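Local coordinates for histidine phosphotransfer protein (Medicago truncatula, PDB 4G78) that probably relays phosphoryl groups between cytokinin sensor histidine kinases and response regulators in plant hormone signalling, at residues Gln21-Gln27 and Ala87-Arg93; Phe50-Ser54 and Gln82-Ser86; Lys10-Glu15 and Tyr133-Gln138; Leu7-Leu11 and Gln139-Thr143; Ile75-His80 and Phe101-Cys105. All coordinates share one frame; numbering follows the deposited sequence.

All five contacts belong to one elongated helical bundle. Contacts 3 and 4 follow each other along the pairing of helix 6-20 with helix 110-145. Their centres are about 7 Å apart, and they share Lys-10 and Leu-11. Contact 1 ties the linker after helix 6-20 to the turn between helix 72-89 and helix 92-99. Contact 2 lies on helix 72-89 too, about 12 Å away between centres, and touches contact 1 where Val-89 packs on Phe-50. Contact 5 also uses helix 72-89 and holds His-80, the predicted phosphorylation site, which is not phosphorylated here. Its centre lies about 15 Å from that of contact 2 and about 39 Å from that of contact 4.

Contact 1. Residues Gln21-Gln27 and Ala87-Arg93; sequences QGYLDDQ and ASVGAAR
Two interhelical linkers meet here, and Tyr-23 and Arg-93 stack at one end of the contact. The guanidinium lies flat on the phenol ring, with the planes 22° apart. The cation-pi contact is off-centre, with Arg-93 CZ 3.9 Å from the centroid of the Tyr-23 ring. Arg-93 NH1 also donates to Gln-21 O at 2.9 Å, and this acceptor lies near the guanidinium plane. Arg-93 NE forms a salt bridge with Glu-123 of helix 110-145. The tyrosine ring covers one face of the guanidinium.

Both linkers begin with a Schellman motif, closed by Gly-22 after helix 6-20 and by Gly-90 after helix 72-89. Positive phi suits glycine at both places. A CB on Gly-90 would also crowd Asp-25 O and Gln-27. Gly-90 O accepts from Asp-25 N at 3.0 Å, in the carbonyl plane and on a lone pair. Ala-92 N donates to Tyr-23 O at 3.2 Å, from above the carbonyl plane.

Asp-25 is the N-cap of helix 26-32, and its OD1 accepts from Gln-27 N at 2.9 Å. The Gln-27 chain bends at chi2 (60°), which brings NE2 within 3.0 Å of Ser-88 O in a hydrogen bond.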
# COMPACT_ATOMS: atom_id res chain seq x y z
N GLN A 21 -0.50 11.30 8.05
CA GLN A 21 -1.85 10.77 7.91
C GLN A 21 -1.91 9.25 8.02
O GLN A 21 -2.98 8.66 7.94
CB GLN A 21 -2.49 11.31 6.66
CG GLN A 21 -2.89 12.78 6.79
CD GLN A 21 -4.06 12.94 7.74
OE1 GLN A 21 -5.17 12.49 7.38
NE2 GLN A 21 -3.87 13.50 8.90
N GLY A 22 -0.76 8.59 8.19
CA GLY A 22 -0.75 7.16 8.50
C GLY A 22 -0.73 6.24 7.30
O GLY A 22 -0.88 5.03 7.50
N TYR A 23 -0.56 6.75 6.09
CA TYR A 23 -0.48 5.90 4.92
C TYR A 23 0.76 5.01 4.94
O TYR A 23 0.74 3.90 4.41
CB TYR A 23 -0.50 6.71 3.64
CG TYR A 23 -1.81 7.37 3.36
CD1 TYR A 23 -2.91 6.57 2.99
CD2 TYR A 23 -2.03 8.72 3.51
CE1 TYR A 23 -4.15 7.14 2.78
CE2 TYR A 23 -3.24 9.26 3.26
CZ TYR A 23 -4.32 8.43 2.89
OH TYR A 23 -5.55 8.97 2.62
N LEU A 24 1.87 5.57 5.46
CA LEU A 24 3.17 4.92 5.46
C LEU A 24 3.68 4.85 6.88
O LEU A 24 3.40 5.73 7.69
CB LEU A 24 4.18 5.76 4.65
CG LEU A 24 3.79 5.96 3.19
CD1 LEU A 24 4.76 6.95 2.53
CD2 LEU A 24 3.70 4.65 2.45
N ASP A 25 4.48 3.82 7.15
CA ASP A 25 5.20 3.68 8.39
C ASP A 25 6.67 3.37 8.12
O ASP A 25 7.13 3.36 6.98
CB ASP A 25 4.54 2.63 9.32
CG ASP A 25 4.61 1.20 8.81
OD1 ASP A 25 5.66 0.77 8.29
OD2 ASP A 25 3.60 0.50 8.91
N ASP A 26 7.42 3.17 9.20
CA ASP A 26 8.86 3.08 9.09
C ASP A 26 9.35 1.95 8.16
O ASP A 26 10.47 2.04 7.69
CB ASP A 26 9.49 2.86 10.47
CG ASP A 26 11.00 3.05 10.42
OD1 ASP A 26 11.43 4.20 10.15
OD2 ASP A 26 11.73 2.09 10.67
N GLN A 27 8.57 0.91 7.91
CA GLN A 27 9.07 -0.05 6.90
C GLN A 27 9.25 0.57 5.57
O GLN A 27 10.19 0.21 4.81
CB GLN A 27 8.20 -1.30 6.85
CG GLN A 27 8.60 -2.26 5.71
CD GLN A 27 10.01 -2.79 5.76
OE1 GLN A 27 10.71 -2.66 6.77
NE2 GLN A 27 10.38 -3.40 4.69
N ALA A 87 2.56 -5.08 5.44
CA ALA A 87 3.62 -4.86 6.39
C ALA A 87 4.98 -4.87 5.73
O ALA A 87 5.88 -4.08 6.20
CB ALA A 87 3.61 -5.94 7.46
N SER A 88 5.20 -5.61 4.71
CA SER A 88 6.52 -5.70 4.01
C SER A 88 6.92 -4.45 3.32
O SER A 88 8.11 -4.29 2.99
CB SER A 88 6.55 -6.88 3.06
OG SER A 88 5.94 -6.62 1.78
N VAL A 89 5.96 -3.56 3.07
CA VAL A 89 6.22 -2.33 2.36
C VAL A 89 5.89 -1.07 3.17
O VAL A 89 6.07 0.02 2.68
CB VAL A 89 5.57 -2.30 0.99
CG1 VAL A 89 6.02 -3.47 0.11
CG2 VAL A 89 4.05 -2.24 1.07
N GLY A 90 5.40 -1.24 4.40
CA GLY A 90 5.05 -0.07 5.21
C GLY A 90 3.75 0.59 4.87
O GLY A 90 3.54 1.76 5.20
N ALA A 91 2.80 -0.16 4.28
CA ALA A 91 1.46 0.34 3.94
C ALA A 91 0.57 0.19 5.19
O ALA A 91 -0.18 -0.76 5.34
CB ALA A 91 0.92 -0.42 2.77
N ALA A 92 0.71 1.15 6.12
CA ALA A 92 0.20 1.01 7.46
C ALA A 92 -1.33 0.94 7.54
O ALA A 92 -1.89 0.09 8.19
CB ALA A 92 0.70 2.16 8.33
N ARG A 93 -2.00 1.89 6.86
CA ARG A 93 -3.47 1.89 6.88
C ARG A 93 -4.02 0.67 6.21
O ARG A 93 -5.03 0.09 6.67
CB ARG A 93 -4.03 3.20 6.33
CG ARG A 93 -4.06 4.32 7.35
CD ARG A 93 -4.14 5.70 6.75
NE ARG A 93 -5.39 5.92 6.02
CZ ARG A 93 -5.86 7.13 5.71
NH1 ARG A 93 -5.26 8.21 6.14
NH2 ARG A 93 -6.95 7.22 4.96

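Contact 2. Residues Phe50-Ser54 and Gln82-Ser86; sequences FFDDS and QKGSS
Ser-54 and Gln-82 make a hydrogen bond between helix 41-66 and helix 72-89. Residues 50-54 are modelled in two conformers; one is described. The short segments run antiparallel at 170°, with axes 10.8 Å apart.

The polar contacts form a chain. Gln-82 NE2 donates to Ser-54 OG at 2.9 Å, and the bond is nearly straight (162°). Ser-54 OG lies close to the amide plane. The same NE2 also donates to Ser-86 OG at 3.3 Å, a more bent bond tilted out of that plane. Each serine hydroxyl donates one turn back in its own helix, Ser-54 OG to Phe-50 O at 2.8 Å and Ser-86 OG to Gln-82 O. Both carbonyls also take the usual backbone N-H from the other face. The amide is thus tied to both helices, which should limit its rotation.

The ring contacts centre on Phe-50. Its CG stands anti to the backbone N (chi1 169°), and this carries the ring toward helix 72-89. Ser-85 OG meets the ring edge, 3.2 Å from Phe-50 CD1. Ser-86 OG also lies at the edge, 4.0 Å from Phe-50 CE1. Ser-54 OG stands over one face, toward the rim.

This is a buried layer of the HPt helix bundle. Tyr-124 of helix 110-145 touches Ser-54. Helix 92-99 lies against the other partner, with Cys-98 on Gln-82 and Val-94 on Ser-86.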
# COMPACT_ATOMS: atom_id res chain seq x y z
N PHE A 50 4.38 -5.29 -5.09
CA PHE A 50 3.31 -5.23 -4.11
C PHE A 50 1.97 -4.87 -4.75
O PHE A 50 0.95 -5.48 -4.42
CB PHE A 50 3.70 -4.21 -3.02
CG PHE A 50 2.56 -3.86 -2.10
CD1 PHE A 50 2.16 -4.69 -1.11
CD2 PHE A 50 1.91 -2.65 -2.24
CE1 PHE A 50 1.14 -4.40 -0.27
CE2 PHE A 50 0.86 -2.31 -1.41
CZ PHE A 50 0.49 -3.23 -0.39
N PHE A 51 1.95 -3.90 -5.65
CA PHE A 51 0.69 -3.50 -6.29
C PHE A 51 0.13 -4.68 -7.10
O PHE A 51 -1.08 -4.95 -7.05
CB PHE A 51 0.89 -2.30 -7.23
CG PHE A 51 1.29 -0.99 -6.59
CD1 PHE A 51 0.96 -0.65 -5.31
CD2 PHE A 51 2.05 -0.10 -7.35
CE1 PHE A 51 1.37 0.56 -4.77
CE2 PHE A 51 2.43 1.14 -6.81
CZ PHE A 51 2.09 1.44 -5.57
N ASP A 52 0.98 -5.36 -7.85
CA ASP A 52 0.49 -6.44 -8.68
C ASP A 52 -0.11 -7.56 -7.81
O ASP A 52 -1.22 -8.06 -8.07
CB ASP A 52 1.63 -6.92 -9.56
CG ASP A 52 2.00 -6.00 -10.71
OD1 ASP A 52 1.28 -4.97 -10.97
OD2 ASP A 52 3.09 -6.24 -11.26
N ASP A 53 0.58 -7.93 -6.73
CA ASP A 53 0.05 -8.97 -5.83
C ASP A 53 -1.22 -8.53 -5.16
O ASP A 53 -2.18 -9.30 -5.01
CB ASP A 53 1.09 -9.38 -4.80
CG ASP A 53 2.25 -10.24 -5.44
OD1 ASP A 53 2.18 -10.64 -6.61
OD2 ASP A 53 3.19 -10.44 -4.69
N SER A 54 -1.26 -7.27 -4.71
CA SER A 54 -2.40 -6.78 -3.99
C SER A 54 -3.63 -6.72 -4.87
O SER A 54 -4.73 -7.05 -4.41
CB SER A 54 -2.11 -5.38 -3.46
OG SER A 54 -1.09 -5.34 -2.48
N GLN A 82 -2.63 -10.48 2.77
CA GLN A 82 -2.50 -9.05 2.46
C GLN A 82 -1.92 -8.29 3.62
O GLN A 82 -1.18 -7.31 3.41
CB GLN A 82 -3.85 -8.49 2.02
CG GLN A 82 -3.76 -7.07 1.51
CD GLN A 82 -2.92 -6.91 0.28
OE1 GLN A 82 -2.92 -7.76 -0.61
NE2 GLN A 82 -2.17 -5.80 0.15
N LYS A 83 -2.22 -8.67 4.85
CA LYS A 83 -1.65 -7.98 6.00
C LYS A 83 -0.13 -8.06 5.95
O LYS A 83 0.56 -7.06 6.14
CB LYS A 83 -2.18 -8.62 7.28
CG LYS A 83 -1.83 -7.81 8.52
CD LYS A 83 -2.08 -8.63 9.77
CE LYS A 83 -3.48 -8.90 10.09
NZ LYS A 83 -3.60 -9.36 11.52
N GLY A 84 0.41 -9.28 5.73
CA GLY A 84 1.84 -9.45 5.73
C GLY A 84 2.49 -8.74 4.53
O GLY A 84 3.58 -8.17 4.64
N SER A 85 1.84 -8.76 3.39
CA SER A 85 2.35 -8.08 2.22
C SER A 85 2.42 -6.56 2.49
O SER A 85 3.40 -5.89 2.17
CB SER A 85 1.44 -8.38 1.05
OG SER A 85 1.76 -7.73 -0.12
N SER A 86 1.36 -6.03 3.10
CA SER A 86 1.29 -4.61 3.43
C SER A 86 2.35 -4.23 4.41
O SER A 86 2.99 -3.19 4.32
CB SER A 86 -0.11 -4.30 3.92
OG SER A 86 -1.10 -4.59 2.98

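Contact 3. Residues Lys10-Glu15 and Tyr133-Gln138; sequences KLRDHE and YLFKLQ
Tyr-133 meets His-14 and Lys-10 where helix 6-20 packs antiparallel on helix 110-145, the long C-terminal helix of the bundle. The segment axes cross at -162° and come within 9.6 Å.

Tyr-133 CB lies 4.0 Å from His-14 NE2. With chi1 at -176° the ring extends away from the backbone N and across to helix 6-20. Ring atom CD2 points at the middle of the imidazole face, 3.7 Å from His-14 NE2. This T-shaped stack puts the tyrosine edge on the histidine face, planes at 79°. CE2 lies farther out over the same imidazole, near His-14 CG and ND1. CZ approaches Lys-10 CG. At the tip, OH accepts a hydrogen bond from Lys-10 NZ at 3.3 Å. Bends at chi2, chi3 and chi4 curl the lysine amine back to the phenol.

Replacing Tyr-133 with a leucine would probably leave the His-14 face without its aromatic edge and Lys-10 NZ without this acceptor. His-14 NE2 has its own partner, Asn-130 O.

Leu-137 CD1 lies over one face of the Tyr-133 ring, toward its rim, and is 3.8 Å from Lys-10 CG. Leu-11 CD2 rests on Gln-138 CG. His-14, Glu-15 and Gln-138 have two modelled conformers; one is described. One water bridges the opposite flank, donating to Glu-15 OE1 at 2.9 Å and to Gln-138 OE1 at 3.1 Å.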
# COMPACT_ATOMS: atom_id res chain seq x y z
N LYS A 10 7.83 19.85 -2.83
CA LYS A 10 6.59 19.09 -2.93
C LYS A 10 6.81 17.64 -2.55
O LYS A 10 5.97 17.02 -1.87
CB LYS A 10 5.96 19.22 -4.31
CG LYS A 10 4.63 18.50 -4.45
CD LYS A 10 3.50 18.94 -3.59
CE LYS A 10 2.99 20.30 -3.94
NZ LYS A 10 2.29 20.29 -5.24
N LEU A 11 7.91 17.04 -3.01
CA LEU A 11 8.19 15.66 -2.68
C LEU A 11 8.31 15.48 -1.19
O LEU A 11 7.70 14.58 -0.58
CB LEU A 11 9.42 15.19 -3.42
CG LEU A 11 9.90 13.77 -3.10
CD1 LEU A 11 8.80 12.74 -3.30
CD2 LEU A 11 11.10 13.47 -3.93
N ARG A 12 9.13 16.34 -0.53
CA ARG A 12 9.30 16.19 0.91
C ARG A 12 7.95 16.42 1.62
O ARG A 12 7.66 15.71 2.61
CB ARG A 12 10.36 17.18 1.43
CG ARG A 12 11.76 16.83 1.02
CD ARG A 12 12.81 17.70 1.72
NE ARG A 12 12.74 19.06 1.41
CZ ARG A 12 13.42 19.75 0.49
NH1 ARG A 12 14.27 19.15 -0.32
NH2 ARG A 12 13.20 21.05 0.36
N ASP A 13 7.19 17.40 1.20
CA ASP A 13 5.93 17.74 1.86
C ASP A 13 4.90 16.60 1.70
O ASP A 13 4.21 16.22 2.63
CB ASP A 13 5.36 19.03 1.32
CG ASP A 13 6.14 20.28 1.75
OD1 ASP A 13 6.87 20.19 2.73
OD2 ASP A 13 5.93 21.32 1.06
N HIS A 14 4.80 16.08 0.46
CA HIS A 14 3.83 15.01 0.18
C HIS A 14 4.19 13.74 0.95
O HIS A 14 3.33 13.09 1.52
CB HIS A 14 3.87 14.81 -1.33
CG HIS A 14 2.99 13.63 -1.72
ND1 HIS A 14 1.63 13.64 -1.59
CD2 HIS A 14 3.33 12.42 -2.22
CE1 HIS A 14 1.14 12.47 -1.97
NE2 HIS A 14 2.13 11.71 -2.39
N GLU A 15 5.47 13.40 0.89
CA GLU A 15 5.86 12.18 1.68
C GLU A 15 5.61 12.38 3.16
O GLU A 15 5.10 11.46 3.80
CB GLU A 15 7.32 11.89 1.41
CG GLU A 15 7.84 10.63 2.02
CD GLU A 15 9.30 10.45 1.66
OE1 GLU A 15 9.56 10.00 0.56
OE2 GLU A 15 10.19 10.89 2.40
N TYR A 133 2.16 9.44 -7.08
CA TYR A 133 2.56 10.87 -7.10
C TYR A 133 3.94 11.07 -6.55
O TYR A 133 4.76 11.80 -7.14
CB TYR A 133 1.49 11.66 -6.36
CG TYR A 133 1.74 13.16 -6.40
CD1 TYR A 133 1.89 13.83 -7.63
CD2 TYR A 133 1.79 13.93 -5.27
CE1 TYR A 133 2.11 15.19 -7.65
CE2 TYR A 133 1.97 15.30 -5.34
CZ TYR A 133 2.14 15.92 -6.55
OH TYR A 133 2.33 17.28 -6.56
N LEU A 134 4.27 10.39 -5.45
CA LEU A 134 5.62 10.43 -4.88
C LEU A 134 6.63 10.06 -5.98
O LEU A 134 7.64 10.74 -6.18
CB LEU A 134 5.57 9.53 -3.63
CG LEU A 134 6.80 9.63 -2.72
CD1 LEU A 134 7.18 10.94 -2.32
CD2 LEU A 134 6.55 8.70 -1.57
N PHE A 135 6.37 8.94 -6.65
CA PHE A 135 7.30 8.44 -7.63
C PHE A 135 7.39 9.34 -8.85
O PHE A 135 8.47 9.51 -9.44
CB PHE A 135 6.89 7.02 -8.04
CG PHE A 135 6.88 6.02 -6.90
CD1 PHE A 135 7.65 6.17 -5.76
CD2 PHE A 135 6.08 4.88 -7.02
CE1 PHE A 135 7.68 5.21 -4.75
CE2 PHE A 135 6.10 3.91 -6.00
CZ PHE A 135 6.88 4.11 -4.88
N LYS A 136 6.26 9.98 -9.24
CA LYS A 136 6.29 10.95 -10.35
C LYS A 136 7.26 12.07 -10.03
O LYS A 136 8.08 12.46 -10.87
CB LYS A 136 4.85 11.51 -10.55
CG LYS A 136 4.77 12.61 -11.68
CD LYS A 136 3.34 13.19 -11.74
CE LYS A 136 3.07 14.08 -12.88
NZ LYS A 136 3.66 15.40 -12.80
N LEU A 137 7.15 12.62 -8.83
CA LEU A 137 8.03 13.72 -8.45
C LEU A 137 9.49 13.26 -8.42
O LEU A 137 10.38 13.98 -8.88
CB LEU A 137 7.62 14.25 -7.07
CG LEU A 137 6.20 14.89 -7.02
CD1 LEU A 137 5.78 15.05 -5.57
CD2 LEU A 137 6.21 16.23 -7.76
N GLN A 138 9.75 12.08 -7.86
CA GLN A 138 11.12 11.57 -7.81
C GLN A 138 11.69 11.44 -9.20
O GLN A 138 12.88 11.78 -9.45
CB GLN A 138 11.19 10.17 -7.20
CG GLN A 138 10.99 10.25 -5.74
CD GLN A 138 11.00 8.96 -4.99
OE1 GLN A 138 11.04 8.96 -3.74
NE2 GLN A 138 10.87 7.86 -5.65
O HOH W 1 11.55 10.83 -1.31

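Contact 4. Residues Leu7-Leu11 and Gln139-Thr143; sequences LHRKL and QEIKT
Ile-141 and His-8 make a CH-pi contact. The methyl CD1 of Ile-141 sits 3.9 Å from the centroid of the His-8 ring and only 7° off its normal. The second branch of Ile-141 reaches the same ring, with CG2 3.6 Å from His-8 CE1. The isoleucine chain is stretched out beyond CG1 (chi2 169°), and this carries CD1 over the imidazole. His-8 ND1 is hydrogen-bonded to Asp-5 OD1. That bond probably restricts the rotation of the ring.

The apolar contacts of Ile-141 involve CG1 and the same CD1 methyl. Leu-7 CB meets Ile-141 CG1 at 3.8 Å. Leu-11 CD2 meets Ile-141 CD1 at 3.9 Å. The isoleucine is thus held among Leu-7, His-8 and Leu-11, three residues within little more than one turn of one helix. Leu-7 CD1 also rests on the aliphatic part of Glu-140, 3.9 Å from Glu-140 CB.

Segment 7-11 lies near the start of helix 6-20, and its partner lies near the end of helix 110-145. The segments run antiparallel in the helix bundle, at 155° and with axes 10.4 Å apart. The pairing sits far from the centre of the chain, about 21 Å away.

The carboxylate of Glu-140 borders the leucine. It turns one oxygen to it, with OE1 3.6 Å from Leu-7 CD2. Its other oxygen, OE2, forms a salt bridge with Lys-136 on its own helix.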
# COMPACT_ATOMS: atom_id res chain seq x y z
N LEU A 7 9.82 21.15 -6.89
CA LEU A 7 9.67 19.71 -6.93
C LEU A 7 10.20 19.04 -5.68
O LEU A 7 9.61 18.13 -5.13
CB LEU A 7 10.38 19.08 -8.13
CG LEU A 7 9.85 19.52 -9.50
CD1 LEU A 7 10.67 18.79 -10.54
CD2 LEU A 7 8.37 19.30 -9.66
N HIS A 8 11.39 19.50 -5.22
CA HIS A 8 11.96 18.97 -4.03
C HIS A 8 11.09 19.23 -2.80
O HIS A 8 10.89 18.37 -1.96
CB HIS A 8 13.35 19.51 -3.78
CG HIS A 8 14.43 18.93 -4.72
ND1 HIS A 8 14.52 19.27 -6.00
CD2 HIS A 8 15.39 18.05 -4.45
CE1 HIS A 8 15.59 18.61 -6.53
NE2 HIS A 8 16.13 17.88 -5.59
N ARG A 9 10.57 20.45 -2.70
CA ARG A 9 9.70 20.81 -1.59
C ARG A 9 8.42 19.99 -1.65
O ARG A 9 7.96 19.49 -0.62
CB ARG A 9 9.36 22.30 -1.59
CG ARG A 9 10.52 23.20 -1.22
CD ARG A 9 10.06 24.65 -1.07
NE ARG A 9 10.22 25.37 -2.32
CZ ARG A 9 9.23 25.82 -3.08
NH1 ARG A 9 7.97 25.61 -2.75
NH2 ARG A 9 9.54 26.46 -4.19
N LYS A 10 7.83 19.85 -2.83
CA LYS A 10 6.59 19.09 -2.93
C LYS A 10 6.81 17.64 -2.55
O LYS A 10 5.97 17.02 -1.87
CB LYS A 10 5.96 19.22 -4.31
CG LYS A 10 4.63 18.50 -4.45
CD LYS A 10 3.50 18.94 -3.59
CE LYS A 10 2.99 20.30 -3.94
NZ LYS A 10 2.29 20.29 -5.24
N LEU A 11 7.91 17.04 -3.01
CA LEU A 11 8.19 15.66 -2.68
C LEU A 11 8.31 15.48 -1.19
O LEU A 11 7.70 14.58 -0.58
CB LEU A 11 9.42 15.19 -3.42
CG LEU A 11 9.90 13.77 -3.10
CD1 LEU A 11 8.80 12.74 -3.30
CD2 LEU A 11 11.10 13.47 -3.93
N GLN A 139 10.91 10.94 -10.14
CA GLN A 139 11.34 10.76 -11.51
C GLN A 139 11.66 12.10 -12.20
O GLN A 139 12.56 12.21 -12.97
CB GLN A 139 10.35 9.91 -12.28
CG GLN A 139 10.36 8.46 -11.76
CD GLN A 139 11.68 7.78 -11.71
OE1 GLN A 139 12.56 7.82 -12.53
NE2 GLN A 139 11.69 7.20 -10.50
N GLU A 140 10.79 13.10 -11.91
CA GLU A 140 11.03 14.42 -12.50
C GLU A 140 12.33 15.03 -11.96
O GLU A 140 13.07 15.68 -12.70
CB GLU A 140 9.85 15.33 -12.25
CG GLU A 140 8.63 14.92 -13.04
CD GLU A 140 7.40 15.72 -12.74
OE1 GLU A 140 7.45 16.65 -11.93
OE2 GLU A 140 6.34 15.40 -13.39
N ILE A 141 12.60 14.85 -10.69
CA ILE A 141 13.85 15.31 -10.10
C ILE A 141 15.04 14.62 -10.74
O ILE A 141 16.05 15.25 -11.13
CB ILE A 141 13.83 15.15 -8.59
CG1 ILE A 141 12.84 16.16 -7.97
CG2 ILE A 141 15.24 15.31 -7.99
CD1 ILE A 141 12.52 15.93 -6.53
N LYS A 142 14.94 13.31 -10.94
CA LYS A 142 16.02 12.56 -11.64
C LYS A 142 16.25 13.13 -13.02
O LYS A 142 17.36 13.27 -13.48
CB LYS A 142 15.67 11.10 -11.69
CG LYS A 142 16.75 10.19 -12.23
CD LYS A 142 16.58 8.77 -11.73
CE LYS A 142 15.39 8.07 -12.27
NZ LYS A 142 15.57 6.56 -12.40
N THR A 143 15.16 13.37 -13.76
CA THR A 143 15.26 13.90 -15.10
C THR A 143 16.01 15.27 -15.06
O THR A 143 16.77 15.58 -15.99
CB THR A 143 13.90 14.07 -15.71
OG1 THR A 143 13.23 12.81 -15.80
CG2 THR A 143 13.96 14.69 -17.12

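Contact 5. Residues Ile75-His80 and Phe101-Cys105; sequences IDAHAH and FRNFC
Asp-76 and Arg-102 mark the closest backbone approach, CA to CA 5.6 Å, between helical segments that run antiparallel at 173° with axes 9.2 Å apart. Asp-76 OD2 forms a salt bridge with Arg-102 NH2 at 3.0 Å. The carboxylate comes over one face of the guanidinium, and the planes are 82° apart. The two groups are thus not paired flat and side by side. Ile-75 and Asp-76 are modelled in two conformers; one is described.

Arg-102 bends at chi3 (-115°), which turns its tip back toward helix 72-89. There NH1 lies 3.6 Å from CD2 of His-80, the residue predicted to carry the phosphoryl group. A leucine in place of Arg-102 would probably leave Asp-76 without this positive mate and the His-80 ring without the guanidinium beside CD2.

On the inner side the contact is apolar. Ala-79 CB packs on Phe-101 CB at 3.6 Å. Ile-75 CG2 touches Cys-105 SG at 3.7 Å and Phe-101 CD1 at 4.0 Å.

Helix 41-66 and helix 110-145 close off this inner side of the HPt bundle. Met-61 of the first packs on Phe-101, and Ala-64 and Leu-65 pack on Ile-75. From the second, Cys-116 meets Phe-101 and Cys-113 meets Cys-105.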
# COMPACT_ATOMS: atom_id res chain seq x y z
N ILE A 75 -11.52 -16.14 2.99
CA ILE A 75 -11.46 -14.69 3.18
C ILE A 75 -10.45 -14.30 4.22
O ILE A 75 -9.61 -13.42 4.04
CB ILE A 75 -12.83 -14.12 3.57
CG1 ILE A 75 -13.92 -14.52 2.51
CG2 ILE A 75 -12.66 -12.63 3.69
CD1 ILE A 75 -13.57 -13.99 1.17
N ASP A 76 -10.50 -15.02 5.34
CA ASP A 76 -9.55 -14.77 6.40
C ASP A 76 -8.10 -15.04 5.96
O ASP A 76 -7.20 -14.22 6.24
CB ASP A 76 -10.00 -15.51 7.66
CG ASP A 76 -9.27 -15.03 8.90
OD1 ASP A 76 -9.36 -14.02 9.43
OD2 ASP A 76 -8.41 -15.80 9.11
N ALA A 77 -7.87 -16.08 5.17
CA ALA A 77 -6.52 -16.37 4.68
C ALA A 77 -6.05 -15.23 3.76
O ALA A 77 -4.88 -14.85 3.81
CB ALA A 77 -6.51 -17.68 4.00
N HIS A 78 -6.90 -14.77 2.88
CA HIS A 78 -6.54 -13.67 1.99
C HIS A 78 -6.18 -12.42 2.79
O HIS A 78 -5.23 -11.72 2.50
CB HIS A 78 -7.64 -13.34 0.97
CG HIS A 78 -7.90 -14.30 -0.09
ND1 HIS A 78 -6.91 -14.82 -0.89
CD2 HIS A 78 -9.11 -14.77 -0.58
CE1 HIS A 78 -7.51 -15.66 -1.78
NE2 HIS A 78 -8.86 -15.66 -1.58
N ALA A 79 -7.01 -12.11 3.78
CA ALA A 79 -6.76 -10.90 4.61
C ALA A 79 -5.41 -11.03 5.32
O ALA A 79 -4.67 -10.05 5.40
CB ALA A 79 -7.86 -10.69 5.60
N HIS A 80 -5.07 -12.23 5.84
CA HIS A 80 -3.82 -12.44 6.49
C HIS A 80 -2.67 -12.30 5.55
O HIS A 80 -1.61 -11.69 5.87
CB HIS A 80 -3.83 -13.84 7.13
CG HIS A 80 -2.60 -14.19 7.87
ND1 HIS A 80 -1.50 -15.02 7.47
CD2 HIS A 80 -2.30 -13.72 9.11
CE1 HIS A 80 -0.63 -14.97 8.44
NE2 HIS A 80 -1.07 -14.17 9.48
N PHE A 101 -10.61 -8.21 9.44
CA PHE A 101 -11.44 -9.23 8.85
C PHE A 101 -11.60 -10.40 9.78
O PHE A 101 -12.69 -11.04 9.75
CB PHE A 101 -10.78 -9.79 7.57
CG PHE A 101 -10.97 -8.91 6.36
CD1 PHE A 101 -12.02 -9.17 5.50
CD2 PHE A 101 -10.11 -7.84 6.13
CE1 PHE A 101 -12.14 -8.34 4.33
CE2 PHE A 101 -10.22 -7.10 4.99
CZ PHE A 101 -11.20 -7.36 4.10
N ARG A 102 -10.62 -10.79 10.56
CA ARG A 102 -10.63 -12.11 11.22
C ARG A 102 -11.88 -12.23 12.08
O ARG A 102 -12.53 -13.27 12.07
CB ARG A 102 -9.35 -12.25 12.04
CG ARG A 102 -9.06 -13.65 12.56
CD ARG A 102 -7.55 -13.83 12.74
NE ARG A 102 -6.99 -14.81 11.83
CZ ARG A 102 -6.00 -14.64 10.99
NH1 ARG A 102 -5.38 -13.47 10.87
NH2 ARG A 102 -5.60 -15.65 10.22
N ASN A 103 -12.07 -11.17 12.80
CA ASN A 103 -13.25 -11.26 13.70
C ASN A 103 -14.50 -11.62 12.90
O ASN A 103 -15.31 -12.45 13.33
CB ASN A 103 -13.33 -9.88 14.38
CG ASN A 103 -14.37 -9.71 15.46
OD1 ASN A 103 -15.35 -10.45 15.59
ND2 ASN A 103 -14.17 -8.72 16.31
N PHE A 104 -14.84 -11.02 11.82
CA PHE A 104 -16.03 -11.30 11.02
C PHE A 104 -15.98 -12.65 10.32
O PHE A 104 -17.02 -13.25 10.18
CB PHE A 104 -16.13 -10.19 10.06
CG PHE A 104 -16.49 -8.86 10.70
CD1 PHE A 104 -17.64 -8.70 11.42
CD2 PHE A 104 -15.61 -7.80 10.54
CE1 PHE A 104 -18.04 -7.46 11.94
CE2 PHE A 104 -16.02 -6.57 11.01
CZ PHE A 104 -17.16 -6.39 11.76
N CYS A 105 -14.80 -13.04 9.92
CA CYS A 105 -14.66 -14.35 9.29
C CYS A 105 -14.98 -15.43 10.31
O CYS A 105 -15.70 -16.38 10.00
CB CYS A 105 -13.26 -14.55 8.71
SG CYS A 105 -12.95 -13.55 7.29